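Local coordinates for DNA protection during starvation protein (Agrobacterium tumefaciens, PDB 1O9R), which protects DNA from oxidative damage, without binding it, by oxidising intracellular ferrous iron and storing it as a ferric mineral inside a hollow dodecamer, at residues Ser88-Ile100 against Ala109-Ile121. Numbering follows the deposited sequence.
Sequences SSTTKLKAYPTDI and ALIERYGEVANMI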
ATOM      1  N   SER A  88     -36.253  14.331   7.803  1.00 15.59           N
ATOM      2  CA  SER A  88     -37.551  13.948   8.365  1.00 16.21           C
ATOM      3  C   SER A  88     -38.695  14.494   7.503  1.00 15.79           C
ATOM      4  O   SER A  88     -39.685  13.725   7.395  1.00 17.27           O
ATOM      5  CB  SER A  88     -37.606  14.592   9.747  1.00 18.22           C
ATOM      6  OG  SER A  88     -36.753  13.920  10.681  1.00 23.18           O
ATOM      7  N   SER A  89     -38.620  15.714   7.036  1.00 14.45           N
ATOM      8  CA  SER A  89     -39.778  16.263   6.261  1.00 15.24           C
ATOM      9  C   SER A  89     -39.851  15.712   4.869  1.00 16.94           C
ATOM     10  O   SER A  89     -40.912  15.825   4.216  1.00 19.46           O
ATOM     11  CB  SER A  89     -39.731  17.792   6.310  1.00 18.68           C
ATOM     12  OG  SER A  89     -38.647  18.262   5.514  1.00 22.02           O
ATOM     13  N   THR A  90     -38.783  15.133   4.301  1.00 17.29           N
ATOM     14  CA  THR A  90     -38.725  14.807   2.876  1.00 15.43           C
ATOM     15  C   THR A  90     -38.576  13.368   2.503  1.00 15.12           C
ATOM     16  O   THR A  90     -38.919  12.972   1.389  1.00 17.56           O
ATOM     17  CB  THR A  90     -37.569  15.662   2.296  1.00 16.43           C
ATOM     18  OG1 THR A  90     -37.762  17.062   2.654  1.00 17.94           O
ATOM     19  CG2 THR A  90     -37.504  15.575   0.768  1.00 17.08           C
ATOM     20  N   THR A  91     -38.153  12.554   3.476  1.00 15.19           N
ATOM     21  CA  THR A  91     -38.001  11.123   3.189  1.00 14.99           C
ATOM     22  C   THR A  91     -39.288  10.460   2.732  1.00 16.60           C
ATOM     23  O   THR A  91     -40.351  10.862   3.215  1.00 17.87           O
ATOM     24  CB  THR A  91     -37.394  10.346   4.386  1.00 15.39           C
ATOM     25  OG1 THR A  91     -37.237   8.989   4.000  1.00 16.03           O
ATOM     26  CG2 THR A  91     -38.334  10.445   5.620  1.00 15.66           C
ATOM     27  N   LYS A  92     -39.176   9.473   1.850  1.00 16.07           N
ATOM     28  CA  LYS A  92     -40.338   8.688   1.414  1.00 18.82           C
ATOM     29  C   LYS A  92     -40.385   7.348   2.124  1.00 18.97           C
ATOM     30  O   LYS A  92     -41.330   6.553   1.862  1.00 20.56           O
ATOM     31  CB  LYS A  92     -40.345   8.442  -0.104  1.00 21.62           C
ATOM     32  CG  LYS A  92     -40.505   9.719  -0.912  1.00 24.64           C
ATOM     33  CD  LYS A  92     -41.391  10.771  -0.355  1.00 29.82           C
ATOM     34  CE  LYS A  92     -42.846  10.579  -0.087  1.00 33.95           C
ATOM     35  NZ  LYS A  92     -43.511  11.851   0.364  1.00 37.08           N
ATOM     36  N   LEU A  93     -39.440   7.061   3.043  1.00 15.98           N
ATOM     37  CA  LEU A  93     -39.422   5.770   3.676  1.00 16.52           C
ATOM     38  C   LEU A  93     -40.236   5.731   4.964  1.00 16.13           C
ATOM     39  O   LEU A  93     -40.241   6.699   5.704  1.00 18.90           O
ATOM     40  CB  LEU A  93     -37.959   5.380   4.037  1.00 16.39           C
ATOM     41  CG  LEU A  93     -37.026   5.493   2.824  1.00 16.85           C
ATOM     42  CD1 LEU A  93     -35.687   4.957   3.330  1.00 16.33           C
ATOM     43  CD2 LEU A  93     -37.522   4.657   1.644  1.00 17.22           C
ATOM     44  N   LYS A  94     -40.897   4.600   5.150  1.00 16.80           N
ATOM     45  CA  LYS A  94     -41.618   4.451   6.421  1.00 15.89           C
ATOM     46  C   LYS A  94     -40.589   4.192   7.533  1.00 17.09           C
ATOM     47  O   LYS A  94     -39.550   3.552   7.298  1.00 16.88           O
ATOM     48  CB  LYS A  94     -42.453   3.174   6.338  1.00 19.30           C
ATOM     49  CG  LYS A  94     -42.360   2.135   5.313  1.00 26.18           C
ATOM     50  CD  LYS A  94     -41.066   1.651   4.678  1.00 28.36           C
ATOM     51  CE  LYS A  94     -40.776   2.378   3.386  1.00 18.09           C
ATOM     52  NZ  LYS A  94     -39.406   2.636   2.978  1.00 34.18           N
ATOM     53  N   ALA A  95     -40.912   4.666   8.729  1.00 16.34           N
ATOM     54  CA  ALA A  95     -40.045   4.438   9.882  1.00 15.42           C
ATOM     55  C   ALA A  95     -39.662   2.978  10.032  1.00 16.49           C
ATOM     56  O   ALA A  95     -40.419   2.001   9.931  1.00 16.42           O
ATOM     57  CB  ALA A  95     -40.822   4.865  11.155  1.00 18.35           C
ATOM     58  N   TYR A  96     -38.331   2.806  10.289  1.00 15.47           N
ATOM     59  CA  TYR A  96     -37.814   1.448  10.420  1.00 15.84           C
ATOM     60  C   TYR A  96     -38.163   0.902  11.797  1.00 14.77           C
ATOM     61  O   TYR A  96     -38.005   1.567  12.829  1.00 16.50           O
ATOM     62  CB  TYR A  96     -36.247   1.514  10.251  1.00 15.96           C
ATOM     63  CG  TYR A  96     -35.660   0.147  10.009  1.00 14.54           C
ATOM     64  CD1 TYR A  96     -35.639  -0.426   8.721  1.00 15.85           C
ATOM     65  CD2 TYR A  96     -35.151  -0.606  11.063  1.00 14.66           C
ATOM     66  CE1 TYR A  96     -35.128  -1.677   8.467  1.00 16.43           C
ATOM     67  CE2 TYR A  96     -34.648  -1.884  10.805  1.00 15.37           C
ATOM     68  CZ  TYR A  96     -34.622  -2.420   9.535  1.00 14.66           C
ATOM     69  OH  TYR A  96     -34.132  -3.666   9.251  1.00 15.91           O
ATOM     70  N   PRO A  97     -38.592  -0.360  11.846  1.00 16.63           N
ATOM     71  CA  PRO A  97     -38.977  -0.929  13.161  1.00 16.03           C
ATOM     72  C   PRO A  97     -37.808  -1.129  14.101  1.00 17.56           C
ATOM     73  O   PRO A  97     -36.803  -1.720  13.675  1.00 18.14           O
ATOM     74  CB  PRO A  97     -39.685  -2.207  12.787  1.00 16.20           C
ATOM     75  CG  PRO A  97     -39.102  -2.627  11.459  1.00 19.00           C
ATOM     76  CD  PRO A  97     -38.842  -1.292  10.749  1.00 17.03           C
ATOM     77  N   THR A  98     -37.941  -0.691  15.334  1.00 18.50           N
ATOM     78  CA  THR A  98     -36.811  -0.847  16.284  1.00 18.26           C
ATOM     79  C   THR A  98     -36.953  -2.089  17.125  1.00 19.36           C
ATOM     80  O   THR A  98     -36.122  -2.304  18.024  1.00 20.74           O
ATOM     81  CB  THR A  98     -36.696   0.407  17.164  1.00 20.89           C
ATOM     82  OG1 THR A  98     -37.925   0.667  17.855  1.00 22.09           O
ATOM     83  CG2 THR A  98     -36.394   1.615  16.304  1.00 20.20           C
ATOM     84  N   ASP A  99     -37.991  -2.866  16.916  1.00 19.75           N
ATOM     85  CA  ASP A  99     -38.248  -4.039  17.717  1.00 19.49           C
ATOM     86  C   ASP A  99     -38.160  -5.334  16.942  1.00 20.65           C
ATOM     87  O   ASP A  99     -38.659  -6.385  17.321  1.00 21.32           O
ATOM     88  CB  ASP A  99     -39.631  -3.928  18.393  1.00 22.49           C
ATOM     89  CG  ASP A  99     -40.730  -3.902  17.367  1.00 27.45           C
ATOM     90  OD1 ASP A  99     -41.908  -4.053  17.805  1.00 30.22           O
ATOM     91  OD2 ASP A  99     -40.478  -3.721  16.157  1.00 24.80           O
ATOM     92  N   ILE A 100     -37.376  -5.341  15.840  1.00 17.56           N
ATOM     93  CA  ILE A 100     -37.137  -6.590  15.102  1.00 16.81           C
ATOM     94  C   ILE A 100     -35.652  -6.997  15.257  1.00 16.80           C
ATOM     95  O   ILE A 100     -34.822  -6.106  15.513  1.00 17.16           O
ATOM     96  CB  ILE A 100     -37.471  -6.460  13.630  1.00 18.64           C
ATOM     97  CG1 ILE A 100     -36.765  -5.239  13.016  1.00 18.11           C
ATOM     98  CG2 ILE A 100     -39.017  -6.360  13.491  1.00 18.82           C
ATOM     99  CD1 ILE A 100     -36.796  -5.362  11.463  1.00 17.92           C
ATOM    100  N   ALA A 109     -37.447  -5.872   5.816  1.00 13.98           N
ATOM    101  CA  ALA A 109     -37.581  -4.446   6.046  1.00 16.16           C
ATOM    102  C   ALA A 109     -36.598  -3.627   5.156  1.00 15.19           C
ATOM    103  O   ALA A 109     -36.946  -2.589   4.588  1.00 15.37           O
ATOM    104  CB  ALA A 109     -37.445  -4.110   7.539  1.00 16.53           C
ATOM    105  N   LEU A 110     -35.394  -4.204   5.058  1.00 15.11           N
ATOM    106  CA  LEU A 110     -34.395  -3.560   4.193  1.00 15.04           C
ATOM    107  C   LEU A 110     -34.792  -3.678   2.722  1.00 15.03           C
ATOM    108  O   LEU A 110     -34.621  -2.714   1.972  1.00 15.39           O
ATOM    109  CB  LEU A 110     -33.027  -4.252   4.415  1.00 15.46           C
ATOM    110  CG  LEU A 110     -32.371  -3.943   5.756  1.00 14.93           C
ATOM    111  CD1 LEU A 110     -31.289  -4.968   6.026  1.00 16.89           C
ATOM    112  CD2 LEU A 110     -31.824  -2.512   5.779  1.00 18.80           C
ATOM    113  N   ILE A 111     -35.278  -4.834   2.314  1.00 13.79           N
ATOM    114  CA  ILE A 111     -35.680  -5.022   0.898  1.00 13.26           C
ATOM    115  C   ILE A 111     -36.764  -4.017   0.516  1.00 13.42           C
ATOM    116  O   ILE A 111     -36.738  -3.421  -0.540  1.00 14.36           O
ATOM    117  CB  ILE A 111     -36.141  -6.450   0.659  1.00 13.66           C
ATOM    118  CG1 ILE A 111     -34.913  -7.393   0.665  1.00 15.54           C
ATOM    119  CG2 ILE A 111     -36.922  -6.602  -0.664  1.00 15.53           C
ATOM    120  CD1 ILE A 111     -35.237  -8.862   0.877  1.00 17.48           C
ATOM    121  N   GLU A 112     -37.730  -3.762   1.451  1.00 14.06           N
ATOM    122  CA  GLU A 112     -38.758  -2.792   1.085  1.00 16.48           C
ATOM    123  C   GLU A 112     -38.166  -1.406   0.837  1.00 14.22           C
ATOM    124  O   GLU A 112     -38.575  -0.723  -0.105  1.00 15.61           O
ATOM    125  CB  GLU A 112     -39.855  -2.718   2.164  1.00 17.45           C
ATOM    126  CG  GLU A 112     -40.739  -3.954   2.240  1.00 24.86           C
ATOM    127  CD  GLU A 112     -41.922  -3.781   3.196  1.00 27.50           C
ATOM    128  OE1 GLU A 112     -42.099  -2.713   3.853  1.00 30.21           O
ATOM    129  OE2 GLU A 112     -42.682  -4.781   3.239  1.00 32.68           O
ATOM    130  N   ARG A 113     -37.240  -1.010   1.709  1.00 14.30           N
ATOM    131  CA  ARG A 113     -36.711   0.379   1.637  1.00 13.66           C
ATOM    132  C   ARG A 113     -35.722   0.485   0.498  1.00 14.15           C
ATOM    133  O   ARG A 113     -35.664   1.532  -0.149  1.00 13.98           O
ATOM    134  CB  ARG A 113     -36.222   0.812   3.034  1.00 14.44           C
ATOM    135  CG  ARG A 113     -37.448   0.960   3.977  1.00 16.05           C
ATOM    136  CD  ARG A 113     -36.981   1.010   5.436  1.00 16.03           C
ATOM    137  NE  ARG A 113     -38.163   1.183   6.320  1.00 16.09           N
ATOM    138  CZ  ARG A 113     -38.976   0.179   6.637  1.00 16.63           C
ATOM    139  NH1 ARG A 113     -38.850  -1.047   6.212  1.00 17.48           N
ATOM    140  NH2 ARG A 113     -40.067   0.419   7.443  1.00 18.29           N
ATOM    141  N   TYR A 114     -34.828  -0.489   0.390  1.00 13.88           N
ATOM    142  CA  TYR A 114     -33.901  -0.467  -0.733  1.00 14.36           C
ATOM    143  C   TYR A 114     -34.635  -0.502  -2.065  1.00 14.81           C
ATOM    144  O   TYR A 114     -34.239   0.185  -3.016  1.00 13.76           O
ATOM    145  CB  TYR A 114     -32.909  -1.682  -0.676  1.00 14.52           C
ATOM    146  CG  TYR A 114     -31.656  -1.323   0.123  1.00 14.33           C
ATOM    147  CD1 TYR A 114     -30.460  -1.132  -0.583  1.00 15.65           C
ATOM    148  CD2 TYR A 114     -31.682  -1.266   1.488  1.00 15.14           C
ATOM    149  CE1 TYR A 114     -29.309  -0.823   0.193  1.00 15.88           C
ATOM    150  CE2 TYR A 114     -30.573  -0.928   2.245  1.00 14.58           C
ATOM    151  CZ  TYR A 114     -29.406  -0.723   1.538  1.00 15.31           C
ATOM    152  OH  TYR A 114     -28.261  -0.356   2.262  1.00 15.25           O
ATOM    153  N   GLY A 115     -35.739  -1.279  -2.177  1.00 14.44           N
ATOM    154  CA  GLY A 115     -36.532  -1.289  -3.399  1.00 13.05           C
ATOM    155  C   GLY A 115     -37.116   0.096  -3.714  1.00 14.60           C
ATOM    156  O   GLY A 115     -37.046   0.574  -4.841  1.00 15.93           O
ATOM    157  N   GLU A 116     -37.645   0.729  -2.641  1.00 14.99           N
ATOM    158  CA  GLU A 116     -38.211   2.075  -2.885  1.00 16.02           C
ATOM    159  C   GLU A 116     -37.168   3.078  -3.342  1.00 16.00           C
ATOM    160  O   GLU A 116     -37.360   3.843  -4.314  1.00 16.19           O
ATOM    161  CB  GLU A 116     -38.942   2.570  -1.616  1.00 17.27           C
ATOM    162  CG  GLU A 116     -40.198   1.712  -1.431  1.00 23.67           C
ATOM    163  CD  GLU A 116     -40.824   1.868  -0.082  1.00 28.92           C
ATOM    164  OE1 GLU A 116     -41.958   1.368   0.137  1.00 32.36           O
ATOM    165  OE2 GLU A 116     -40.176   2.477   0.791  1.00 30.71           O
ATOM    166  N   VAL A 117     -35.985   3.053  -2.717  1.00 13.58           N
ATOM    167  CA  VAL A 117     -34.949   4.014  -3.131  1.00 14.95           C
ATOM    168  C   VAL A 117     -34.354   3.628  -4.493  1.00 13.40           C
ATOM    169  O   VAL A 117     -34.165   4.528  -5.331  1.00 13.85           O
ATOM    170  CB  VAL A 117     -33.841   4.039  -2.065  1.00 14.21           C
ATOM    171  CG1 VAL A 117     -32.727   5.023  -2.523  1.00 15.89           C
ATOM    172  CG2 VAL A 117     -34.437   4.542  -0.742  1.00 15.64           C
ATOM    173  N   ALA A 118     -34.170   2.365  -4.795  1.00 12.86           N
ATOM    174  CA  ALA A 118     -33.684   1.960  -6.127  1.00 13.16           C
ATOM    175  C   ALA A 118     -34.683   2.512  -7.171  1.00 12.84           C
ATOM    176  O   ALA A 118     -34.223   2.952  -8.229  1.00 14.67           O
ATOM    177  CB  ALA A 118     -33.560   0.450  -6.182  1.00 14.32           C
ATOM    178  N   ASN A 119     -35.978   2.304  -6.887  1.00 13.64           N
ATOM    179  CA  ASN A 119     -36.942   2.705  -7.924  1.00 12.53           C
ATOM    180  C   ASN A 119     -37.124   4.198  -8.005  1.00 14.77           C
ATOM    181  O   ASN A 119     -37.290   4.753  -9.108  1.00 15.79           O
ATOM    182  CB  ASN A 119     -38.278   1.995  -7.558  1.00 14.29           C
ATOM    183  CG  ASN A 119     -38.186   0.503  -7.778  1.00 15.00           C
ATOM    184  OD1 ASN A 119     -37.387  -0.047  -8.543  1.00 16.40           O
ATOM    185  ND2 ASN A 119     -39.052  -0.290  -7.130  1.00 15.97           N
ATOM    186  N   MET A 120     -36.894   4.914  -6.892  1.00 14.76           N
ATOM    187  CA  MET A 120     -36.908   6.364  -6.959  1.00 14.01           C
ATOM    188  C   MET A 120     -35.731   6.865  -7.824  1.00 14.41           C
ATOM    189  O   MET A 120     -35.895   7.823  -8.616  1.00 16.13           O
ATOM    190  CB  MET A 120     -36.706   6.936  -5.563  1.00 17.87           C
ATOM    191  CG  MET A 120     -36.313   8.360  -5.337  1.00 24.18           C
ATOM    192  SD  MET A 120     -36.308   8.812  -3.564  1.00 30.12           S
ATOM    193  CE  MET A 120     -37.512   7.506  -3.006  1.00 12.91           C
ATOM    194  N   ILE A 121     -34.555   6.273  -7.621  1.00 14.06           N
ATOM    195  CA  ILE A 121     -33.373   6.741  -8.371  1.00 13.62           C
ATOM    196  C   ILE A 121     -33.500   6.319  -9.807  1.00 14.30           C
ATOM    197  O   ILE A 121     -33.056   7.112 -10.676  1.00 15.21           O
ATOM    198  CB  ILE A 121     -32.138   6.095  -7.696  1.00 13.81           C
ATOM    199  CG1 ILE A 121     -31.918   6.663  -6.282  1.00 17.80           C
ATOM    200  CG2 ILE A 121     -30.921   6.281  -8.590  1.00 14.65           C
ATOM    201  CD1 ILE A 121     -31.729   8.153  -6.138  1.00 20.99           C
TER
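Arg113 and the backbone of Lys94 illustrate how one side chain can fasten an irregular segment to a helix. The arginine presents its guanidinium side-on to Lys94 O, with NE at 2.9 Å on the straighter bond and NH2 at 3.2 Å on a more bent one; both come from the same side of the carbonyl plane, NE tilted 23° from it and NH2 well above. NH2 also bonds Ala95 O weakly. NH1 turns back to its own helix, 2.9 Å from Ala109 O, so bonds to both segments fix the plane's rotation. Lys94 CD lies over one face and Tyr96 CD1 over the opposite one, both toward the rim, the tyrosine ring standing 73° to the guanidinium. The modelled Lys94 NZ to Glu116 OE2 approach is doubtfully short. Tyr96, its chi1 near trans (-165°), brings CE1 3.5 Å from Ala109 CB and its hydroxyl near Leu110, hydrogen-bonded to His106 ND1. Toward Met120, Leu93 CD2 packs 3.9 Å from Val117 CG2. An ST turn, Leu93 N to Thr91 OG1, shapes the chain here, and the same hydroxyl bonds Asp31 of helix 12-42. The segment thus bridges helices 12-42 and 103-130, following the short crossover helix 84-90 characteristic of the Dps four-helix bundle.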